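Local coordinates for protein hypothetical dTDP-4-dehydrorhamnose 3,5-epimerase (Sulfolobus tokodaii, PDB 2B9U) that probably catalyses the epimerisation of dTDP-4-dehydro-6-deoxyglucose at C3' and C5' to dTDP-4-dehydrorhamnose, a step of dTDP-L-rhamnose biosynthesis, at residues M10-I15 and W111-F116; R40-I45 and I132-Y137; Y62-K67 and P139-C144. All coordinates share one frame; numbering follows the deposited sequence.

Contact 1: M10-I15 and W111-F116; sequences MGIILI and WIPPGF
Ile13 and Trp111 form an antiparallel hydrogen-bonded pair, with Ile13 N donating to Trp111 O at 3.1 Å and Trp111 N returning a bond to Ile13 O at 2.8 Å. The pair joins strands 12-22 and 109-112 in the larger sheet of the cupin-type jelly roll, the flattened barrel of this family. Both side chains leave the sheet on one face, where CG1 of Ile13 lies at the edge of the indole, 4.0 Å from Trp111 CD1. Farther along the strand, CD1 of Ile15 rests on CB of the same tryptophan.

In the other direction the chains leave their pairing. Gly11 takes a phi of 98°, at which a side chain would press on the preceding carbonyl oxygen; a CB would also crowd Pro113 CG. Its own oxygen, Gly11 O, sits 3.3 Å from Pro113 CD and 3.6 Å from Trp111 CD1.

Ile12 carries the contact toward the smaller sheet. CG1 stands anti to the carbonyl carbon (chi1 -54°), and from it CD1 reaches over the middle of the Phe116 ring, 3.6 Å from the centroid and 8° off the normal, a CH-pi contact. The same methyl touches Ile112 CG2 and Pro113 CD, while Ile12 and Phe116 also pack on Ala84 of strand 79-86. Met10 takes the rim of the ring instead: SD makes a Met-aromatic contact at the edge, 5.2 Å from the Phe116 centroid, CB lies in the ring plane, and Met10 O approaches Phe116 CZ to 3.3 Å.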
loop_
_atom_site.group_PDB
_atom_site.type_symbol
_atom_site.label_atom_id
_atom_site.label_comp_id
_atom_site.label_asym_id
_atom_site.label_seq_id
_atom_site.Cartn_x
_atom_site.Cartn_y
_atom_site.Cartn_z
ATOM N N MET A 10 20.931 -12.936 -5.538
ATOM C CA MET A 10 20.185 -13.193 -6.794
ATOM C C MET A 10 19.296 -12.042 -7.266
ATOM O O MET A 10 18.422 -12.249 -8.097
ATOM C CB MET A 10 19.321 -14.472 -6.719
ATOM C CG MET A 10 19.870 -15.662 -5.966
ATOM S SD MET A 10 18.665 -17.016 -6.033
ATOM C CE MET A 10 17.891 -16.907 -4.426
ATOM N N GLY A 11 19.504 -10.844 -6.732
ATOM C CA GLY A 11 18.660 -9.697 -7.060
ATOM C C GLY A 11 17.556 -9.408 -6.052
ATOM O O GLY A 11 16.801 -8.445 -6.208
ATOM N N ILE A 12 17.475 -10.232 -5.009
ATOM C CA ILE A 12 16.474 -10.078 -3.942
ATOM C C ILE A 12 17.035 -9.067 -2.946
ATOM O O ILE A 12 18.215 -9.146 -2.567
ATOM C CB ILE A 12 16.164 -11.445 -3.230
ATOM C CG1 ILE A 12 15.752 -12.530 -4.238
ATOM C CG2 ILE A 12 15.116 -11.291 -2.100
ATOM C CD1 ILE A 12 14.386 -12.347 -4.854
ATOM N N ILE A 13 16.196 -8.111 -2.536
ATOM C CA ILE A 13 16.627 -7.033 -1.673
ATOM C C ILE A 13 15.663 -6.881 -0.503
ATOM O O ILE A 13 14.444 -6.873 -0.689
ATOM C CB ILE A 13 16.746 -5.680 -2.437
ATOM C CG1 ILE A 13 17.772 -5.787 -3.584
ATOM C CG2 ILE A 13 17.160 -4.572 -1.479
ATOM C CD1 ILE A 13 18.021 -4.503 -4.350
ATOM N N LEU A 14 16.217 -6.783 0.703
ATOM C CA LEU A 14 15.407 -6.478 1.881
ATOM C C LEU A 14 15.462 -4.979 2.125
ATOM O O LEU A 14 16.551 -4.393 2.150
ATOM C CB LEU A 14 15.895 -7.253 3.122
ATOM C CG LEU A 14 14.993 -7.036 4.345
ATOM C CD1 LEU A 14 14.107 -8.251 4.590
ATOM C CD2 LEU A 14 15.823 -6.678 5.562
ATOM N N ILE A 15 14.289 -4.362 2.274
ATOM C CA ILE A 15 14.187 -2.924 2.526
ATOM C C ILE A 15 13.717 -2.667 3.953
ATOM O O ILE A 15 12.729 -3.259 4.417
ATOM C CB ILE A 15 13.264 -2.193 1.499
ATOM C CG1 ILE A 15 13.726 -2.452 0.076
ATOM C CG2 ILE A 15 13.278 -0.670 1.704
ATOM C CD1 ILE A 15 12.843 -3.386 -0.673
ATOM N N TRP A 111 11.958 -6.881 -1.912
ATOM C CA TRP A 111 11.854 -6.663 -3.353
ATOM C C TRP A 111 12.272 -7.932 -4.075
ATOM O O TRP A 111 13.375 -8.479 -3.846
ATOM C CB TRP A 111 12.688 -5.473 -3.803
ATOM C CG TRP A 111 13.119 -5.518 -5.275
ATOM C CD1 TRP A 111 14.382 -5.757 -5.751
ATOM C CD2 TRP A 111 12.289 -5.310 -6.435
ATOM N NE1 TRP A 111 14.390 -5.715 -7.127
ATOM C CE2 TRP A 111 13.118 -5.456 -7.573
ATOM C CE3 TRP A 111 10.922 -5.034 -6.623
ATOM C CZ2 TRP A 111 12.636 -5.296 -8.879
ATOM C CZ3 TRP A 111 10.440 -4.894 -7.937
ATOM C CH2 TRP A 111 11.297 -5.025 -9.040
ATOM N N ILE A 112 11.364 -8.402 -4.927
ATOM C CA ILE A 112 11.514 -9.631 -5.689
ATOM C C ILE A 112 11.402 -9.300 -7.197
ATOM O O ILE A 112 10.296 -9.100 -7.720
ATOM C CB ILE A 112 10.437 -10.684 -5.327
ATOM C CG1 ILE A 112 10.338 -10.901 -3.806
ATOM C CG2 ILE A 112 10.697 -12.008 -6.095
ATOM C CD1 ILE A 112 9.202 -11.804 -3.399
ATOM N N PRO A 113 12.547 -9.267 -7.897
ATOM C CA PRO A 113 12.609 -8.938 -9.332
ATOM C C PRO A 113 11.954 -10.021 -10.187
ATOM O O PRO A 113 11.689 -11.104 -9.679
ATOM C CB PRO A 113 14.123 -8.857 -9.611
ATOM C CG PRO A 113 14.760 -9.665 -8.558
ATOM C CD PRO A 113 13.875 -9.581 -7.335
ATOM N N PRO A 114 11.650 -9.728 -11.475
ATOM C CA PRO A 114 11.135 -10.789 -12.361
ATOM C C PRO A 114 12.057 -12.008 -12.471
ATOM O O PRO A 114 13.267 -11.886 -12.323
ATOM C CB PRO A 114 11.036 -10.097 -13.725
ATOM C CG PRO A 114 10.921 -8.657 -13.432
ATOM C CD PRO A 114 11.719 -8.422 -12.164
ATOM N N GLY A 115 11.479 -13.174 -12.742
ATOM C CA GLY A 115 12.245 -14.410 -12.815
ATOM C C GLY A 115 12.181 -15.274 -11.564
ATOM O O GLY A 115 12.813 -16.325 -11.523
ATOM N N PHE A 116 11.425 -14.822 -10.546
ATOM C CA PHE A 116 11.217 -15.582 -9.305
ATOM C C PHE A 116 9.764 -15.959 -9.098
ATOM O O PHE A 116 8.874 -15.229 -9.508
ATOM C CB PHE A 116 11.659 -14.769 -8.074
ATOM C CG PHE A 116 13.143 -14.618 -7.945
ATOM C CD1 PHE A 116 13.824 -13.657 -8.689
ATOM C CD2 PHE A 116 13.860 -15.431 -7.069
ATOM C CE1 PHE A 116 15.210 -13.529 -8.574
ATOM C CE2 PHE A 116 15.241 -15.305 -6.937
ATOM C CZ PHE A 116 15.917 -14.355 -7.686
#

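Contact 2: R40-I45 and I132-Y137; sequences RIPNVI and ITHNEY
Ile45 N bonds to Ile132 O at 2.7 Å, almost straight at 173°. The Ile45 side chain takes the crowded position, CG1 between backbone N and carbonyl carbon (chi1 52°), which sets CG1 3.3 Å from Ile132 O. CD1 then lies on the turning backbone, 3.4 Å from Asn135 C, and touches Ile132 CG2 and Glu136 CG. An alanine here would probably open a gap beneath the 135-136 backbone and leave the Glu136 methylene without this packing. At the other end Pro42 CG meets His134 CE1 at 3.4 Å and touches Thr133 CB.

A water bridges the chains, donating to Asn43 O at 2.6 Å and accepting from His134 N at 2.8 Å. Thr133 OG1 lies in the plane of the His134 ring, hydrogen-bonded to ND1 at 2.7 Å, which helps to hold the ring's rotation.

Farther out, Asn135 ND2 bonds to Glu68 O, and Gln46 OE1 accepts from N of Tyr137, predicted to stack on the substrate's thymidine ring. Pro42, Thr133 and His134 pack on Trp111 of strand 109-112, Ile41 reaches Phe36 of helix 33-37, and Glu136 OE2 bonds to Glu34 N of the second subunit, placing this meeting of strands 44-52 and 126-133 at the dimer interface.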
loop_
_atom_site.group_PDB
_atom_site.type_symbol
_atom_site.label_atom_id
_atom_site.label_comp_id
_atom_site.label_asym_id
_atom_site.label_seq_id
_atom_site.Cartn_x
_atom_site.Cartn_y
_atom_site.Cartn_z
ATOM N N ARG A 40 17.511 0.514 -8.345
ATOM C CA ARG A 40 17.130 -0.207 -9.567
ATOM C C ARG A 40 15.739 -0.863 -9.500
ATOM O O ARG A 40 15.417 -1.745 -10.304
ATOM C CB ARG A 40 18.221 -1.216 -9.979
ATOM C CG ARG A 40 19.457 -0.565 -10.633
ATOM C CD ARG A 40 20.769 -1.293 -10.283
ATOM N NE ARG A 40 21.444 -0.614 -9.177
ATOM C CZ ARG A 40 21.435 -1.002 -7.903
ATOM N NH1 ARG A 40 20.811 -2.119 -7.520
ATOM N NH2 ARG A 40 22.064 -0.259 -7.000
ATOM N N ILE A 41 14.911 -0.407 -8.559
ATOM C CA ILE A 41 13.502 -0.831 -8.493
ATOM C C ILE A 41 12.649 0.169 -9.291
ATOM O O ILE A 41 12.694 1.372 -9.015
ATOM C CB ILE A 41 13.010 -0.980 -7.015
ATOM C CG1 ILE A 41 13.942 -1.928 -6.234
ATOM C CG2 ILE A 41 11.525 -1.428 -6.959
ATOM C CD1 ILE A 41 13.709 -1.974 -4.723
ATOM N N PRO A 42 11.892 -0.316 -10.298
ATOM C CA PRO A 42 11.129 0.581 -11.169
ATOM C C PRO A 42 9.775 1.026 -10.596
ATOM O O PRO A 42 9.468 0.746 -9.428
ATOM C CB PRO A 42 10.918 -0.269 -12.423
ATOM C CG PRO A 42 10.746 -1.639 -11.881
ATOM C CD PRO A 42 11.721 -1.723 -10.704
ATOM N N ASN A 43 8.979 1.721 -11.414
ATOM C CA ASN A 43 7.692 2.266 -10.962
ATOM C C ASN A 43 6.688 1.170 -10.617
ATOM O O ASN A 43 6.607 0.140 -11.285
ATOM C CB ASN A 43 7.088 3.248 -11.987
ATOM C CG ASN A 43 7.912 4.532 -12.156
ATOM O OD1 ASN A 43 7.749 5.256 -13.139
ATOM N ND2 ASN A 43 8.781 4.818 -11.214
ATOM N N VAL A 44 5.943 1.400 -9.546
ATOM C CA VAL A 44 4.821 0.549 -9.182
ATOM C C VAL A 44 3.667 0.801 -10.156
ATOM O O VAL A 44 3.331 1.947 -10.447
ATOM C CB VAL A 44 4.384 0.791 -7.704
ATOM C CG1 VAL A 44 3.128 -0.010 -7.360
ATOM C CG2 VAL A 44 5.533 0.410 -6.723
ATOM N N ILE A 45 3.069 -0.276 -10.664
ATOM C CA ILE A 45 1.997 -0.166 -11.647
ATOM C C ILE A 45 0.655 -0.715 -11.149
ATOM O O ILE A 45 -0.398 -0.391 -11.708
ATOM C CB ILE A 45 2.403 -0.791 -13.016
ATOM C CG1 ILE A 45 2.920 -2.231 -12.871
ATOM C CG2 ILE A 45 3.542 0.030 -13.647
ATOM C CD1 ILE A 45 1.875 -3.306 -12.677
ATOM N N ILE A 132 3.327 -3.967 -7.131
ATOM C CA ILE A 132 3.655 -4.736 -8.349
ATOM C C ILE A 132 4.248 -3.823 -9.413
ATOM O O ILE A 132 3.704 -2.742 -9.708
ATOM C CB ILE A 132 2.419 -5.562 -8.865
ATOM C CG1 ILE A 132 2.077 -6.658 -7.864
ATOM C CG2 ILE A 132 2.662 -6.227 -10.253
ATOM C CD1 ILE A 132 0.631 -7.084 -7.910
ATOM N N THR A 133 5.398 -4.236 -9.947
ATOM C CA THR A 133 6.106 -3.465 -10.968
ATOM C C THR A 133 6.100 -4.247 -12.276
ATOM O O THR A 133 5.712 -5.424 -12.302
ATOM C CB THR A 133 7.569 -3.139 -10.551
ATOM O OG1 THR A 133 8.367 -4.325 -10.630
ATOM C CG2 THR A 133 7.642 -2.557 -9.111
ATOM N N HIS A 134 6.492 -3.572 -13.355
ATOM C CA HIS A 134 6.690 -4.157 -14.702
ATOM C C HIS A 134 5.420 -4.342 -15.520
ATOM O O HIS A 134 5.255 -3.711 -16.569
ATOM C CB HIS A 134 7.494 -5.473 -14.656
ATOM C CG HIS A 134 8.940 -5.289 -14.332
ATOM N ND1 HIS A 134 9.378 -4.929 -13.077
ATOM C CD2 HIS A 134 10.053 -5.430 -15.096
ATOM C CE1 HIS A 134 10.699 -4.859 -13.076
ATOM N NE2 HIS A 134 11.133 -5.152 -14.291
ATOM N N ASN A 135 4.527 -5.198 -15.044
ATOM C CA ASN A 135 3.315 -5.556 -15.771
ATOM C C ASN A 135 2.166 -5.886 -14.857
ATOM O O ASN A 135 2.359 -6.483 -13.801
ATOM C CB ASN A 135 3.573 -6.753 -16.674
ATOM C CG ASN A 135 4.401 -6.385 -17.871
ATOM O OD1 ASN A 135 3.991 -5.556 -18.691
ATOM N ND2 ASN A 135 5.588 -6.961 -17.962
ATOM N N GLU A 136 0.964 -5.512 -15.278
ATOM C CA GLU A 136 -0.234 -5.790 -14.515
ATOM C C GLU A 136 -0.586 -7.279 -14.502
ATOM O O GLU A 136 0.050 -8.095 -15.175
ATOM C CB GLU A 136 -1.402 -4.971 -15.063
ATOM C CG GLU A 136 -1.219 -3.481 -14.890
ATOM C CD GLU A 136 -2.409 -2.673 -15.384
ATOM O OE1 GLU A 136 -3.501 -3.258 -15.627
ATOM O OE2 GLU A 136 -2.235 -1.443 -15.534
ATOM N N TYR A 137 -1.581 -7.607 -13.684
ATOM C CA TYR A 137 -2.310 -8.859 -13.728
ATOM C C TYR A 137 -2.593 -9.259 -15.167
ATOM O O TYR A 137 -3.157 -8.474 -15.945
ATOM C CB TYR A 137 -3.621 -8.649 -12.993
ATOM C CG TYR A 137 -4.596 -9.808 -12.976
ATOM C CD1 TYR A 137 -4.199 -11.090 -12.600
ATOM C CD2 TYR A 137 -5.939 -9.598 -13.280
ATOM C CE1 TYR A 137 -5.120 -12.143 -12.559
ATOM C CE2 TYR A 137 -6.863 -10.639 -13.233
ATOM C CZ TYR A 137 -6.449 -11.900 -12.871
ATOM O OH TYR A 137 -7.361 -12.922 -12.850
HETATM O O HOH W 1 7.481 -0.940 -13.458
#

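Contact 3: Y62-K67 and P139-C144; sequences YQRTPK and PPHERC
His141 O accepts Arg64 N at 2.8 Å and is also approached by Gln63 CA at 3.3 Å, a CA-H...O contact, so one carbonyl holds two successive residues of the facing chain. The oxygen belongs to the last residue of the 3-10 segment 139-141. An antiparallel pairing follows: Gln63 and Glu142 form a non-hydrogen-bonded pair, and beside it Tyr62 and Arg143 exchange two backbone bonds, the shorter from Arg143 N to Tyr62 O at 2.9 Å.

The imidazole of His141 is sandwiched. Lys67 CG lies over its centre, 3.4 Å from the centroid, in a CH-pi contact, and NH2 of Arg64 comes over the opposite face with the guanidinium turned 48° from the ring. Pro66, which follows a cis peptide, brings its CD close to His141 CD2, and Ser138 OG bonds to ND1.

Arg64 holds CG between its backbone N and carbonyl carbon (chi1 49°) and runs extended to NE. There NE sits over a face of the Arg143 guanidinium, 3.1 Å from NH1, with the two planes 85° apart. This approach of like charges is probably eased by carbonyls: Arg143 NH1 bonds to Glu142 O at 3.2 Å and weakly to Pro140 O. Arg143 CB lies over one face of the Tyr62 ring, nearest CE2, and Tyr62 OH bonds to Glu173 O.

Lys67 N on Arg64 O closes the 64-67 turn, braced by Gln63 NE2 on Lys67 O at 2.8 Å, while Gln63 OE1 receives Ser138 N. Strand 142-144, tied by the Cys144-Cys166 disulfide, is an outermost strand of the five-stranded sheet within this chain, alongside strand 57-63.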
loop_
_atom_site.group_PDB
_atom_site.type_symbol
_atom_site.label_atom_id
_atom_site.label_comp_id
_atom_site.label_asym_id
_atom_site.label_seq_id
_atom_site.Cartn_x
_atom_site.Cartn_y
_atom_site.Cartn_z
ATOM N N TYR A 62 4.260 -16.601 -10.372
ATOM C CA TYR A 62 4.987 -15.687 -11.258
ATOM C C TYR A 62 4.208 -15.513 -12.576
ATOM O O TYR A 62 3.414 -16.373 -12.954
ATOM C CB TYR A 62 6.421 -16.185 -11.529
ATOM C CG TYR A 62 6.512 -17.617 -12.011
ATOM C CD1 TYR A 62 6.359 -18.683 -11.123
ATOM C CD2 TYR A 62 6.751 -17.913 -13.353
ATOM C CE1 TYR A 62 6.436 -19.996 -11.552
ATOM C CE2 TYR A 62 6.829 -19.241 -13.794
ATOM C CZ TYR A 62 6.672 -20.267 -12.872
ATOM O OH TYR A 62 6.738 -21.575 -13.273
ATOM N N GLN A 63 4.422 -14.388 -13.249
ATOM C CA GLN A 63 3.919 -14.199 -14.601
ATOM C C GLN A 63 5.077 -14.333 -15.585
ATOM O O GLN A 63 6.140 -13.755 -15.381
ATOM C CB GLN A 63 3.203 -12.853 -14.744
ATOM C CG GLN A 63 1.677 -12.965 -14.618
ATOM C CD GLN A 63 0.933 -11.638 -14.523
ATOM O OE1 GLN A 63 -0.171 -11.592 -13.968
ATOM N NE2 GLN A 63 1.522 -10.557 -15.048
ATOM N N ARG A 64 4.875 -15.122 -16.637
ATOM C CA ARG A 64 5.930 -15.339 -17.624
ATOM C C ARG A 64 6.101 -14.139 -18.554
ATOM O O ARG A 64 5.187 -13.328 -18.707
ATOM C CB ARG A 64 5.706 -16.645 -18.418
ATOM C CG ARG A 64 4.307 -16.804 -18.978
ATOM C CD ARG A 64 4.175 -17.960 -19.963
ATOM N NE ARG A 64 2.874 -17.952 -20.634
ATOM C CZ ARG A 64 2.539 -17.157 -21.654
ATOM N NH1 ARG A 64 3.406 -16.279 -22.158
ATOM N NH2 ARG A 64 1.320 -17.245 -22.181
ATOM N N THR A 65 7.287 -14.036 -19.146
ATOM C CA THR A 65 7.601 -13.050 -20.183
ATOM C C THR A 65 6.549 -13.137 -21.321
ATOM O O THR A 65 6.157 -14.237 -21.703
ATOM C CB THR A 65 9.066 -13.279 -20.646
ATOM O OG1 THR A 65 9.936 -12.423 -19.881
ATOM C CG2 THR A 65 9.275 -13.024 -22.129
ATOM N N PRO A 66 6.073 -11.991 -21.858
ATOM C CA PRO A 66 6.435 -10.581 -21.717
ATOM C C PRO A 66 5.579 -9.831 -20.695
ATOM O O PRO A 66 5.411 -8.612 -20.804
ATOM C CB PRO A 66 6.123 -10.033 -23.112
ATOM C CG PRO A 66 4.900 -10.788 -23.527
ATOM C CD PRO A 66 4.956 -12.146 -22.814
ATOM N N LYS A 67 5.032 -10.567 -19.733
ATOM C CA LYS A 67 4.186 -10.000 -18.687
ATOM C C LYS A 67 4.746 -10.331 -17.302
ATOM O O LYS A 67 3.998 -10.523 -16.342
ATOM C CB LYS A 67 2.747 -10.509 -18.835
ATOM C CG LYS A 67 2.028 -9.996 -20.079
ATOM C CD LYS A 67 1.584 -8.561 -19.920
ATOM C CE LYS A 67 1.007 -8.017 -21.228
ATOM N NZ LYS A 67 0.416 -6.637 -21.039
ATOM N N PRO A 139 -3.757 -13.021 -16.602
ATOM C CA PRO A 139 -4.079 -14.453 -16.510
ATOM C C PRO A 139 -3.456 -15.374 -17.586
ATOM O O PRO A 139 -3.012 -16.474 -17.238
ATOM C CB PRO A 139 -5.604 -14.474 -16.587
ATOM C CG PRO A 139 -6.012 -13.161 -16.028
ATOM C CD PRO A 139 -4.966 -12.185 -16.471
ATOM N N PRO A 140 -3.430 -14.951 -18.877
ATOM C CA PRO A 140 -2.790 -15.839 -19.858
ATOM C C PRO A 140 -1.320 -16.170 -19.557
ATOM O O PRO A 140 -0.834 -17.227 -19.979
ATOM C CB PRO A 140 -2.902 -15.052 -21.171
ATOM C CG PRO A 140 -4.091 -14.154 -20.969
ATOM C CD PRO A 140 -3.976 -13.741 -19.532
ATOM N N HIS A 141 -0.640 -15.286 -18.824
ATOM C CA HIS A 141 0.786 -15.423 -18.533
ATOM C C HIS A 141 1.098 -15.947 -17.113
ATOM O O HIS A 141 2.268 -16.124 -16.750
ATOM C CB HIS A 141 1.492 -14.088 -18.779
ATOM C CG HIS A 141 1.277 -13.541 -20.153
ATOM N ND1 HIS A 141 0.113 -12.904 -20.526
ATOM C CD2 HIS A 141 2.077 -13.536 -21.246
ATOM C CE1 HIS A 141 0.207 -12.526 -21.790
ATOM N NE2 HIS A 141 1.390 -12.897 -22.249
ATOM N N GLU A 142 0.054 -16.192 -16.325
ATOM C CA GLU A 142 0.206 -16.712 -14.964
ATOM C C GLU A 142 0.729 -18.143 -14.974
ATOM O O GLU A 142 0.282 -18.970 -15.768
ATOM C CB GLU A 142 -1.117 -16.627 -14.196
ATOM C CG GLU A 142 -1.401 -15.249 -13.589
ATOM C CD GLU A 142 -2.799 -15.120 -12.959
ATOM O OE1 GLU A 142 -3.770 -15.733 -13.476
ATOM O OE2 GLU A 142 -2.927 -14.390 -11.946
ATOM N N ARG A 143 1.697 -18.408 -14.098
ATOM C CA ARG A 143 2.259 -19.745 -13.881
ATOM C C ARG A 143 2.607 -19.913 -12.389
ATOM O O ARG A 143 2.762 -18.928 -11.662
ATOM C CB ARG A 143 3.522 -19.958 -14.734
ATOM C CG ARG A 143 3.322 -20.027 -16.267
ATOM C CD ARG A 143 2.404 -21.197 -16.697
ATOM N NE ARG A 143 2.472 -21.480 -18.136
ATOM C CZ ARG A 143 1.862 -20.762 -19.084
ATOM N NH1 ARG A 143 1.121 -19.696 -18.772
ATOM N NH2 ARG A 143 1.998 -21.111 -20.361
ATOM N N CYS A 144 2.733 -21.163 -11.943
ATOM C CA CYS A 144 3.154 -21.430 -10.579
ATOM C C CYS A 144 3.936 -22.726 -10.450
ATOM O O CYS A 144 3.869 -23.606 -11.324
ATOM C CB CYS A 144 1.953 -21.433 -9.616
ATOM S SG CYS A 144 0.671 -22.615 -10.050
#

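Along the chain the first segments of all three contacts precede all the second ones (10-15, 40-45, 62-67, then 111-116, 132-137, 139-144), so each contact joins parts 72 to 96 positions apart at their nearest ends. Contacts 1 and 2 belong to the larger antiparallel sheet, their centres about 12 Å apart, and meet where Trp111 packs on Ile41. Contact 3 joins strands of the five-stranded sheet, its centre about 17 Å from that of contact 1 and 14 Å from that of contact 2. Phe116 O touches Tyr62 CB; Glu142 packs on Tyr137, and Gln63 NE2 probably bonds to Glu136 O. Contact 1 is buried, contact 3 is at the surface, and contact 2 lies at the dimer interface with the predicted thymidine-stacking tyrosine.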